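Local coordinates for uncharacterized protein, DUF633, LMOf2365_1472 (Listeria monocytogenes str. 4b F2365, PDB 3GNL) that is of unproven function but probably methylates N1 of adenine 22 in tRNA, at residues T106-G111 against R133-Q138. Residues are numbered along the deposited sequence; the frame is centred on the assembly and turned at random.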
ATOM      1  N   THR A 106       7.037  -8.135  -3.750  1.00 24.90           N
ATOM      2  CA  THR A 106       7.335  -9.315  -4.613  1.00 27.25           C
ATOM      3  C   THR A 106       6.643  -9.146  -5.970  1.00 27.46           C
ATOM      4  O   THR A 106       7.274  -9.341  -7.019  1.00 29.07           O
ATOM      5  CB  THR A 106       6.948 -10.626  -3.918  1.00 30.51           C
ATOM      6  OG1 THR A 106       7.747 -10.744  -2.730  1.00 32.25           O
ATOM      7  CG2 THR A 106       7.202 -11.863  -4.810  1.00 31.70           C
ATOM      8  N   ILE A 107       5.386  -8.703  -5.934  1.00 24.55           N
ATOM      9  CA  ILE A 107       4.613  -8.462  -7.152  1.00 24.15           C
ATOM     10  C   ILE A 107       5.312  -7.423  -8.026  1.00 23.47           C
ATOM     11  O   ILE A 107       5.407  -7.599  -9.257  1.00 26.50           O
ATOM     12  CB  ILE A 107       3.159  -8.053  -6.818  1.00 23.90           C
ATOM     13  CG1 ILE A 107       2.395  -9.294  -6.359  1.00 24.98           C
ATOM     14  CG2 ILE A 107       2.473  -7.389  -8.052  1.00 24.35           C
ATOM     15  CD1 ILE A 107       1.051  -8.981  -5.791  1.00 25.41           C
ATOM     16  N   LEU A 108       5.765  -6.333  -7.421  1.00 23.15           N
ATOM     17  CA  LEU A 108       6.485  -5.269  -8.135  1.00 21.86           C
ATOM     18  C   LEU A 108       7.838  -5.700  -8.707  1.00 26.40           C
ATOM     19  O   LEU A 108       8.193  -5.291  -9.827  1.00 26.98           O
ATOM     20  CB  LEU A 108       6.680  -4.028  -7.249  1.00 23.56           C
ATOM     21  CG  LEU A 108       5.382  -3.305  -6.875  1.00 20.87           C
ATOM     22  CD1 LEU A 108       5.663  -2.255  -5.806  1.00 23.15           C
ATOM     23  CD2 LEU A 108       4.707  -2.624  -8.113  1.00 23.12           C
ATOM     24  N   GLU A 109       8.575  -6.507  -7.947  1.00 28.40           N
ATOM     25  CA  GLU A 109       9.879  -7.012  -8.393  1.00 30.68           C
ATOM     26  C   GLU A 109       9.744  -8.083  -9.476  1.00 31.64           C
ATOM     27  O   GLU A 109      10.346  -7.944 -10.544  1.00 34.75           O
ATOM     28  CB  GLU A 109      10.716  -7.486  -7.199  1.00 30.61           C
ATOM     29  CG  GLU A 109      11.053  -6.337  -6.247  1.00 30.53           C
ATOM     30  CD  GLU A 109      11.738  -6.774  -4.952  1.00 29.68           C
ATOM     31  OE1 GLU A 109      11.606  -7.962  -4.573  1.00 30.96           O
ATOM     32  OE2 GLU A 109      12.362  -5.893  -4.306  1.00 31.03           O
ATOM     33  N   GLU A 110       8.951  -9.126  -9.245  1.00 31.66           N
ATOM     34  CA  GLU A 110       8.737 -10.155 -10.280  1.00 32.04           C
ATOM     35  C   GLU A 110       8.093  -9.563 -11.528  1.00 33.05           C
ATOM     36  O   GLU A 110       8.367 -10.014 -12.639  1.00 33.27           O
ATOM     37  CB  GLU A 110       7.888 -11.302  -9.765  1.00 34.61           C
ATOM     38  CG  GLU A 110       8.536 -12.114  -8.670  1.00 35.62           C
ATOM     39  CD  GLU A 110       7.619 -13.168  -8.094  1.00 37.76           C
ATOM     40  OE1 GLU A 110       6.420 -13.236  -8.461  1.00 39.11           O
ATOM     41  OE2 GLU A 110       8.097 -13.939  -7.246  1.00 38.90           O
ATOM     42  N   GLY A 111       7.254  -8.549 -11.355  1.00 31.47           N
ATOM     43  CA  GLY A 111       6.545  -7.951 -12.483  1.00 31.70           C
ATOM     44  C   GLY A 111       7.205  -6.697 -12.995  1.00 30.17           C
ATOM     45  O   GLY A 111       6.564  -5.852 -13.616  1.00 32.61           O
ATOM     46  N   ARG A 133       8.460   1.354   0.949  1.00 18.59           N
ATOM     47  CA  ARG A 133       9.244   2.580   0.939  1.00 18.67           C
ATOM     48  C   ARG A 133      10.693   2.264   0.638  1.00 20.57           C
ATOM     49  O   ARG A 133      11.338   3.050  -0.064  1.00 20.76           O
ATOM     50  CB  ARG A 133       9.028   3.410   2.242  1.00 17.06           C
ATOM     51  CG  ARG A 133       7.543   3.643   2.477  1.00 18.31           C
ATOM     52  CD  ARG A 133       7.329   4.793   3.412  1.00 19.74           C
ATOM     53  NE  ARG A 133       5.944   4.910   3.827  1.00 20.56           N
ATOM     54  CZ  ARG A 133       5.404   4.297   4.876  1.00 20.31           C
ATOM     55  NH1 ARG A 133       6.153   3.541   5.698  1.00 19.95           N
ATOM     56  NH2 ARG A 133       4.106   4.459   5.137  1.00 21.36           N
ATOM     57  N   GLU A 134      11.183   1.095   1.085  1.00 19.62           N
ATOM     58  CA  GLU A 134      12.522   0.640   0.711  1.00 22.19           C
ATOM     59  C   GLU A 134      12.567   0.362  -0.765  1.00 22.22           C
ATOM     60  O   GLU A 134      13.529   0.788  -1.416  1.00 21.95           O
ATOM     61  CB  GLU A 134      12.964  -0.595   1.501  1.00 24.76           C
ATOM     62  CG  GLU A 134      14.432  -0.857   1.308  1.00 32.22           C
ATOM     63  CD  GLU A 134      14.977  -1.774   2.348  1.00 35.31           C
ATOM     64  OE1 GLU A 134      14.373  -2.852   2.583  1.00 37.43           O
ATOM     65  OE2 GLU A 134      16.010  -1.384   2.941  1.00 37.08           O
ATOM     66  N   TRP A 135      11.548  -0.328  -1.284  1.00 20.02           N
ATOM     67  CA  TRP A 135      11.474  -0.590  -2.713  1.00 20.28           C
ATOM     68  C   TRP A 135      11.527   0.728  -3.470  1.00 19.04           C
ATOM     69  O   TRP A 135      12.196   0.824  -4.508  1.00 19.97           O
ATOM     70  CB  TRP A 135      10.182  -1.355  -3.009  1.00 20.19           C
ATOM     71  CG  TRP A 135      10.018  -1.655  -4.509  1.00 21.00           C
ATOM     72  CD1 TRP A 135      10.454  -2.747  -5.173  1.00 22.57           C
ATOM     73  CD2 TRP A 135       9.373  -0.812  -5.457  1.00 22.44           C
ATOM     74  NE1 TRP A 135      10.131  -2.635  -6.512  1.00 23.08           N
ATOM     75  CE2 TRP A 135       9.500  -1.440  -6.720  1.00 22.37           C
ATOM     76  CE3 TRP A 135       8.753   0.440  -5.374  1.00 23.79           C
ATOM     77  CZ2 TRP A 135       8.968  -0.866  -7.906  1.00 21.83           C
ATOM     78  CZ3 TRP A 135       8.224   1.008  -6.544  1.00 24.03           C
ATOM     79  CH2 TRP A 135       8.341   0.337  -7.790  1.00 22.91           C
ATOM     80  N   SER A 136      10.812   1.739  -3.004  1.00 19.72           N
ATOM     81  CA  SER A 136      10.780   3.034  -3.681  1.00 19.68           C
ATOM     82  C   SER A 136      12.186   3.627  -3.793  1.00 21.35           C
ATOM     83  O   SER A 136      12.577   4.126  -4.852  1.00 21.48           O
ATOM     84  CB  SER A 136       9.789   3.945  -2.935  1.00 24.36           C
ATOM     85  OG  SER A 136      10.273   5.243  -2.680  1.00 27.97           O
ATOM     86  N   GLU A 137      12.963   3.537  -2.723  1.00 20.13           N
ATOM     87  CA  GLU A 137      14.332   3.997  -2.745  1.00 20.35           C
ATOM     88  C   GLU A 137      15.191   3.148  -3.690  1.00 19.76           C
ATOM     89  O   GLU A 137      15.936   3.750  -4.486  1.00 21.84           O
ATOM     90  CB  GLU A 137      14.888   3.881  -1.319  1.00 21.22           C
ATOM     91  CG  GLU A 137      16.351   4.232  -1.195  1.00 20.97           C
ATOM     92  CD  GLU A 137      16.745   4.368   0.253  1.00 19.97           C
ATOM     93  OE1 GLU A 137      17.163   3.317   0.828  1.00 21.67           O
ATOM     94  OE2 GLU A 137      16.709   5.492   0.805  1.00 21.07           O
ATOM     95  N   GLN A 138      15.123   1.817  -3.619  1.00 22.49           N
ATOM     96  CA  GLN A 138      15.946   0.921  -4.479  1.00 23.69           C
ATOM     97  C   GLN A 138      15.635   1.082  -5.950  1.00 25.21           C
ATOM     98  O   GLN A 138      16.514   0.894  -6.789  1.00 27.02           O
ATOM     99  CB  GLN A 138      15.811  -0.551  -4.127  1.00 28.21           C
ATOM    100  CG  GLN A 138      16.472  -0.953  -2.833  1.00 32.02           C
ATOM    101  CD  GLN A 138      16.105  -2.363  -2.447  1.00 35.89           C
ATOM    102  OE1 GLN A 138      15.338  -3.040  -3.167  1.00 39.52           O
ATOM    103  NE2 GLN A 138      16.624  -2.833  -1.310  1.00 37.40           N
TER
HETATM  104  O   HOH W   1      10.492  -3.824  -9.302  1.00 32.41           O
HETATM  105  O   HOH W   2      13.861  -3.649  -4.986  1.00 36.59           O
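Two neighbouring helices of the Rossmann-like methyltransferase fold, 101-110 and 129-139, pack through Leu108 and Trp135. Their segments run nearly parallel, 23° between directions, but the axes stay 11.4 Å apart, a gap spanned mainly by the indole. Trp135 has CG anti to the backbone N, which sends the ring out toward the other helix. Leu108 meets it at about a right angle: CD1 sits over the face, 3.9 Å from the centroid of the six-membered ring and 5° off the normal, a CH-pi contact over the ring centre. CB of Leu108 adds a second touch nearer the pyrrole part, 3.8 Å from Trp135 NE1. Glu109 slides past the indole in the opposite direction, its CG 3.8 Å from Trp135 CD1 and its OE2 at the ring edge, with the carboxylate turned 46° against the indole plane. Water completes the join. One molecule lies in the indole plane, accepts from Trp135 NE1 (3.1 Å) and donates to Leu108 O (2.8 Å), so the indole N-H has a water as its acceptor, and the water passes the link on to the carbonyl of the other helix. A second water donates to Glu109 OE2 (2.8 Å) and lies close to Gln138 OE1, too short a distance for that leg to be certain. Glu109 OE2 also forms a salt bridge with Arg105, one turn back, whose NH1 forms a salt bridge with Glu134 OE1; this arginine thus links the two helices and probably helps to keep the carboxylate charged. Beneath the pair lies the central sheet: Leu108 rests on Ile96 of strand 93-99 and on Leu121 and Leu123 of the adjacent parallel strand 120-125, while Trp135 also reaches Leu121, Leu115 of a loop, and the ring of Trp141 at the start of strand 141-151.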